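Local coordinates for Atg5 (Kluyveromyces marxianus, PDB 3VQI), which takes part in autophagic vesicle formation and cytoplasm-to-vacuole transport, and is required for selective degradation of the nucleus, at residues R203-T206 and A210-Q213. Sequence-based numbering, arbitrary orientation.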
# COMPACT_ATOMS: atom_id res chain seq x y z
N ARG A 203 6.92 9.59 -2.11
CA ARG A 203 5.61 10.11 -1.76
C ARG A 203 5.59 10.34 -0.27
O ARG A 203 5.95 9.46 0.51
CB ARG A 203 4.51 9.14 -2.18
CG ARG A 203 4.22 9.20 -3.67
CD ARG A 203 3.27 8.11 -4.11
NE ARG A 203 2.97 8.24 -5.53
CZ ARG A 203 2.27 7.35 -6.23
NH1 ARG A 203 1.81 6.26 -5.63
NH2 ARG A 203 2.03 7.57 -7.51
N VAL A 204 5.19 11.54 0.12
CA VAL A 204 5.15 11.90 1.53
C VAL A 204 3.72 12.17 1.98
O VAL A 204 2.93 12.76 1.24
CB VAL A 204 5.99 13.17 1.80
CG1 VAL A 204 6.12 13.40 3.29
CG2 VAL A 204 7.36 13.03 1.15
N TRP A 205 3.39 11.71 3.18
CA TRP A 205 2.05 11.91 3.74
C TRP A 205 2.13 13.02 4.77
O TRP A 205 3.02 13.03 5.61
CB TRP A 205 1.52 10.65 4.42
CG TRP A 205 1.13 9.56 3.48
CD1 TRP A 205 1.88 8.47 3.13
CD2 TRP A 205 -0.11 9.43 2.78
NE1 TRP A 205 1.19 7.67 2.26
CE2 TRP A 205 -0.04 8.23 2.02
CE3 TRP A 205 -1.28 10.20 2.71
CZ2 TRP A 205 -1.10 7.79 1.21
CZ3 TRP A 205 -2.33 9.77 1.91
CH2 TRP A 205 -2.23 8.57 1.17
N THR A 206 1.18 13.95 4.68
CA THR A 206 1.12 15.07 5.61
C THR A 206 0.39 14.65 6.88
O THR A 206 -0.02 13.50 7.02
CB THR A 206 0.35 16.24 5.01
OG1 THR A 206 -0.97 15.81 4.65
CG2 THR A 206 1.07 16.75 3.78
N ALA A 210 -2.71 13.78 3.34
CA ALA A 210 -2.62 14.16 1.93
C ALA A 210 -1.25 13.68 1.44
O ALA A 210 -0.30 13.64 2.22
CB ALA A 210 -2.74 15.68 1.79
N VAL A 211 -1.15 13.31 0.16
CA VAL A 211 0.13 12.86 -0.40
C VAL A 211 0.80 13.82 -1.36
O VAL A 211 0.19 14.31 -2.30
CB VAL A 211 0.04 11.52 -1.18
CG1 VAL A 211 0.31 10.38 -0.27
CG2 VAL A 211 -1.31 11.37 -1.85
N LEU A 212 2.08 14.06 -1.10
CA LEU A 212 2.88 14.91 -1.96
C LEU A 212 3.81 13.95 -2.70
O LEU A 212 4.21 12.91 -2.16
CB LEU A 212 3.71 15.89 -1.12
CG LEU A 212 2.99 17.08 -0.45
CD1 LEU A 212 2.02 16.60 0.60
CD2 LEU A 212 4.02 17.99 0.18
N GLN A 213 4.11 14.28 -3.95
CA GLN A 213 5.02 13.47 -4.74
C GLN A 213 6.17 14.38 -5.18
O GLN A 213 6.25 14.79 -6.34
CB GLN A 213 4.30 12.86 -5.93
CG GLN A 213 5.02 11.63 -6.48
CD GLN A 213 4.22 10.91 -7.53
OE1 GLN A 213 3.19 10.30 -7.23
NE2 GLN A 213 4.68 10.97 -8.77
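Arg203 and Gln213 run side by side, and the guanidinium takes OE1 side-on with two nitrogens: NE of Arg203 lies 2.7 Å from OE1 of Gln213, NH2 3.0 Å. OE1 sits close to the guanidinium plane, whereas both donors reach it from one face of the amide, whose plane is turned 35° from the guanidinium. The arginine's chain, extended from CG to NE, carries the group alongside Gln213 and on to Gln146 and Tyr270, which bind NH2 and NH1. With an alanine in place of Arg203, OE1 of Gln213 is likely to lose both donors, and the amide one restraint on its rotation. Val204 pairs with Leu212 through two backbone bonds, Val204 N to Leu212 O and Leu212 N to Val204 O, each 2.8 Å. Trp205 and Val211, a non-hydrogen-bonded pair, lie side by side, while Tyr87 meets the indole edge-to-face. Thr206 N donates to Ala210 O (2.9 Å), and its OG1, set between backbone N and carbonyl carbon (chi1 58°), accepts from Ala210 N at 3.0 Å and also bonds Asn208 of the turn. Trp205 and Val211 thus share one face, Val204 and Leu212 the other, of an antiparallel β-hairpin, the opening element of a ubiquitin fold, here in UblB.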